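Local coordinates for protein mandalate racemase/muconate lactonizing enzyme (Unidentified, PDB 4E4U) that probably acts as a mandelate racemase/muconate lactonizing-type enzyme of the enolase superfamily, its substrate and exact reaction being unknown, at residues G383-L386 with H387-G391; D87-M90 with M91-S95. One frame throughout, in Å; residues are numbered along the deposited sequence.

Interaction 1: G383-L386 with H387-G391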
loop_
_atom_site.group_PDB
_atom_site.type_symbol
_atom_site.label_atom_id
_atom_site.label_comp_id
_atom_site.label_asym_id
_atom_site.label_seq_id
_atom_site.Cartn_x
_atom_site.Cartn_y
_atom_site.Cartn_z
ATOM N N GLY A 383 -18.725 -28.679 39.052
ATOM C CA GLY A 383 -19.088 -27.279 39.000
ATOM C C GLY A 383 -19.925 -26.914 37.790
ATOM O O GLY A 383 -19.896 -27.583 36.756
ATOM N N GLU A 384 -20.668 -25.826 37.933
ATOM C CA GLU A 384 -21.550 -25.323 36.892
ATOM C C GLU A 384 -20.814 -24.510 35.824
ATOM O O GLU A 384 -21.280 -24.391 34.690
ATOM C CB GLU A 384 -22.648 -24.464 37.532
ATOM C CG GLU A 384 -22.134 -23.319 38.429
ATOM C CD GLU A 384 -21.568 -23.795 39.770
ATOM O OE1 GLU A 384 -21.783 -24.972 40.135
ATOM O OE2 GLU A 384 -20.893 -22.992 40.451
ATOM N N ARG A 385 -19.661 -23.958 36.183
ATOM C CA ARG A 385 -18.984 -22.985 35.331
ATOM C C ARG A 385 -17.977 -23.591 34.364
ATOM O O ARG A 385 -17.458 -24.689 34.586
ATOM C CB ARG A 385 -18.280 -21.929 36.188
ATOM C CG ARG A 385 -19.221 -21.024 36.969
ATOM C CD ARG A 385 -18.444 -19.991 37.775
ATOM N NE ARG A 385 -17.705 -19.055 36.931
ATOM C CZ ARG A 385 -18.150 -17.853 36.576
ATOM N NH1 ARG A 385 -19.340 -17.433 36.988
ATOM N NH2 ARG A 385 -17.405 -17.068 35.809
ATOM N N LEU A 386 -17.706 -22.859 33.287
ATOM C CA LEU A 386 -16.588 -23.165 32.402
ATOM C C LEU A 386 -15.280 -22.752 33.076
ATOM O O LEU A 386 -15.295 -22.079 34.107
ATOM C CB LEU A 386 -16.749 -22.417 31.083
ATOM C CG LEU A 386 -17.963 -22.796 30.237
ATOM C CD1 LEU A 386 -18.146 -21.815 29.097
ATOM C CD2 LEU A 386 -17.797 -24.215 29.716
ATOM N N HIS A 387 -14.151 -23.152 32.499
ATOM C CA HIS A 387 -12.855 -22.835 33.084
ATOM C C HIS A 387 -12.693 -21.335 33.335
ATOM O O HIS A 387 -12.184 -20.923 34.388
ATOM C CB HIS A 387 -11.727 -23.327 32.190
ATOM C CG HIS A 387 -10.387 -23.225 32.839
ATOM N ND1 HIS A 387 -9.347 -22.497 32.313
ATOM C CD2 HIS A 387 -9.939 -23.738 34.010
ATOM C CE1 HIS A 387 -8.305 -22.580 33.120
ATOM N NE2 HIS A 387 -8.633 -23.332 34.152
ATOM N N LEU A 388 -13.119 -20.546 32.348
ATOM C CA LEU A 388 -13.223 -19.089 32.437
ATOM C C LEU A 388 -14.524 -18.727 31.746
ATOM O O LEU A 388 -14.996 -19.492 30.909
ATOM C CB LEU A 388 -12.066 -18.404 31.701
ATOM C CG LEU A 388 -10.688 -18.385 32.356
ATOM C CD1 LEU A 388 -9.661 -17.827 31.384
ATOM C CD2 LEU A 388 -10.711 -17.557 33.630
ATOM N N GLN A 389 -15.105 -17.577 32.080
ATOM C CA GLN A 389 -16.318 -17.104 31.413
ATOM C C GLN A 389 -16.264 -15.603 31.178
ATOM O O GLN A 389 -15.514 -14.886 31.854
ATOM C CB GLN A 389 -17.569 -17.444 32.239
ATOM C CG GLN A 389 -17.774 -18.937 32.407
ATOM C CD GLN A 389 -19.057 -19.341 33.113
ATOM O OE1 GLN A 389 -19.319 -20.535 33.272
ATOM N NE2 GLN A 389 -19.859 -18.366 33.541
ATOM N N MET A 390 -17.046 -15.127 30.211
ATOM C CA MET A 390 -17.210 -13.691 30.007
ATOM C C MET A 390 -18.518 -13.227 30.627
ATOM O O MET A 390 -19.454 -14.015 30.772
ATOM C CB MET A 390 -17.159 -13.336 28.519
ATOM C CG MET A 390 -15.928 -13.899 27.832
ATOM S SD MET A 390 -15.586 -13.232 26.208
ATOM C CE MET A 390 -14.966 -11.603 26.616
ATOM N N GLY A 391 -18.578 -11.952 30.997
ATOM C CA GLY A 391 -19.786 -11.380 31.561
ATOM C C GLY A 391 -20.966 -11.533 30.622
ATOM O O GLY A 391 -20.823 -11.426 29.405
#
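Q389 reaches back along the chain to R385 and L386, and its side chain makes nearly all of the contact. Q389 CB lies 3.6 Å from R385 NH2. Q389 CG, set anti to its own carbonyl carbon (chi1 -63°), comes 3.9 Å from L386 CB, and the two side chains cross at about a right angle. Beyond CG the chain runs extended, which carries the amide as far as the backbone of R385 and L386. There Q389 OE1 accepts a hydrogen bond from L386 N at 2.8 Å, fairly straight at the hydrogen (162°), with the donor tilted slightly from the carbonyl plane. Q389 OE1 also sits 3.2 Å from R385 CA, close against CB of that residue. Q389 NE2 lies over one face of the R385 guanidinium, offset toward its rim and 3.5 Å from R385 CZ. Amide and guanidinium planes are 23° apart, an offset stack; the R385 chain bends at chi3, and this turns the guanidinium toward the amide. Bond and stack together fix the rotation of the amide. On the same loop, H387 gives its NE2 to G19 O and meets the ring of Y22, while E384 O accepts from R60 of the second subunit. This is a side-chain-to-backbone hydrogen bond closing a turn of the irregular loop after helix 372-377, packed against the N-terminal domain and a neighbouring subunit.

Interaction 2: D87-M90 with M91-S95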
loop_
_atom_site.group_PDB
_atom_site.type_symbol
_atom_site.label_atom_id
_atom_site.label_comp_id
_atom_site.label_asym_id
_atom_site.label_seq_id
_atom_site.Cartn_x
_atom_site.Cartn_y
_atom_site.Cartn_z
ATOM N N ASP A 87 -10.019 -24.990 14.082
ATOM C CA ASP A 87 -11.156 -25.239 14.960
ATOM C C ASP A 87 -10.595 -25.153 16.379
ATOM O O ASP A 87 -9.774 -25.979 16.784
ATOM C CB ASP A 87 -11.789 -26.611 14.681
ATOM C CG ASP A 87 -12.929 -26.937 15.647
ATOM O OD1 ASP A 87 -12.688 -26.923 16.880
ATOM O OD2 ASP A 87 -14.062 -27.218 15.178
ATOM N N LEU A 88 -11.019 -24.134 17.116
ATOM C CA LEU A 88 -10.374 -23.782 18.378
ATOM C C LEU A 88 -10.349 -24.938 19.392
ATOM O O LEU A 88 -9.328 -25.189 20.034
ATOM C CB LEU A 88 -11.069 -22.561 18.982
ATOM C CG LEU A 88 -10.448 -21.973 20.248
ATOM C CD1 LEU A 88 -9.074 -21.371 19.967
ATOM C CD2 LEU A 88 -11.377 -20.932 20.830
ATOM N N THR A 89 -11.465 -25.645 19.541
ATOM C CA THR A 89 -11.498 -26.753 20.490
ATOM C C THR A 89 -10.615 -27.897 20.014
ATOM O O THR A 89 -9.874 -28.480 20.811
ATOM C CB THR A 89 -12.936 -27.236 20.766
ATOM O OG1 THR A 89 -13.679 -26.179 21.384
ATOM C CG2 THR A 89 -12.942 -28.448 21.682
ATOM N N MET A 90 -10.659 -28.198 18.716
ATOM C CA MET A 90 -9.822 -29.270 18.173
ATOM C C MET A 90 -8.353 -28.952 18.391
ATOM O O MET A 90 -7.567 -29.830 18.732
ATOM C CB MET A 90 -10.087 -29.469 16.682
ATOM C CG MET A 90 -9.113 -30.434 16.005
ATOM S SD MET A 90 -9.125 -32.105 16.703
ATOM C CE MET A 90 -10.202 -32.924 15.527
ATOM N N MET A 91 -7.975 -27.693 18.206
ATOM C CA MET A 91 -6.586 -27.322 18.400
ATOM C C MET A 91 -6.153 -27.480 19.855
ATOM O O MET A 91 -5.035 -27.921 20.124
ATOM C CB MET A 91 -6.321 -25.923 17.871
ATOM C CG MET A 91 -6.382 -25.828 16.346
ATOM S SD MET A 91 -5.131 -26.807 15.484
ATOM C CE MET A 91 -5.998 -28.331 15.118
ATOM N N GLY A 92 -7.027 -27.140 20.802
ATOM C CA GLY A 92 -6.734 -27.409 22.203
ATOM C C GLY A 92 -6.531 -28.893 22.462
ATOM O O GLY A 92 -5.572 -29.301 23.120
ATOM N N VAL A 93 -7.429 -29.715 21.931
ATOM C CA VAL A 93 -7.327 -31.157 22.128
ATOM C C VAL A 93 -6.041 -31.720 21.538
ATOM O O VAL A 93 -5.312 -32.465 22.207
ATOM C CB VAL A 93 -8.541 -31.900 21.545
ATOM C CG1 VAL A 93 -8.355 -33.411 21.653
ATOM C CG2 VAL A 93 -9.809 -31.465 22.259
ATOM N N VAL A 94 -5.742 -31.369 20.293
ATOM C CA VAL A 94 -4.528 -31.901 19.689
ATOM C C VAL A 94 -3.272 -31.386 20.389
ATOM O O VAL A 94 -2.264 -32.084 20.424
ATOM C CB VAL A 94 -4.463 -31.695 18.154
ATOM C CG1 VAL A 94 -4.000 -30.289 17.800
ATOM C CG2 VAL A 94 -3.547 -32.746 17.536
ATOM N N SER A 95 -3.331 -30.188 20.974
ATOM C CA SER A 95 -2.183 -29.669 21.718
ATOM C C SER A 95 -1.824 -30.612 22.863
ATOM O O SER A 95 -0.652 -30.911 23.096
ATOM C CB SER A 95 -2.485 -28.294 22.306
ATOM O OG SER A 95 -2.746 -27.337 21.305
#
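M90 and M91 leave successive positions of one helix, and their side chains cross at a slant, with M91 CE 3.9 Å from M90 CG. M90 sends CG anti to its backbone N (chi1 172°), whereas M91 has CG beside its own N, where M91 CG passes 3.4 Å from D87 O. Both chains then bend at chi2 and chi3, which folds the methyl end of M91 back toward M90. V93, one turn beyond T89, lays V93 CG2 against T89 O at 3.3 Å. The methionines pack on helix 70-79, M90 against A77 and M91 against F74, while V93 and T89 pack on helix 47-61, the valine through I53 and V57 and the threonine through M50. These residues open helix 88-109 of the enolase-type N-terminal domain, and D87 is its N-cap: D87 OD1 accepts from M90 N at 3.0 Å, a straight bond at the hydrogen (171°) that meets the carboxylate on its anti side, 34° out of plane. D87 OD2 turns instead to T44 and T89 of the second subunit, and T89 OG1 in turn bonds to D87 OD2 of the second subunit. Regular i to i+4 bonds follow, from M91 N to D87 O through V94 N to M90 O. At M91 O two donors of S95 converge from opposite faces of the carbonyl plane, S95 N and, at 2.6 Å, S95 OG, the latter also bonded to G287 N.

How the interactions relate
Interaction 2 comes first along the chain, at the start of helix 88-109 in the N-terminal domain; interaction 1 follows far later, in the loop after helix 372-377, beyond the strands of the barrel domain. Their centres are 19 Å apart and their nearest atoms about 9 Å, so the two do not touch. What they have in common is the second subunit, which both meet, and the loop around residues 41-45: Y41 and A43 lie against 387-391, while S42, T44 and F45 of the same chain lie against T89. The C-terminal loop and the first turns of helix 88-109 both therefore take part in the interface with the second subunit.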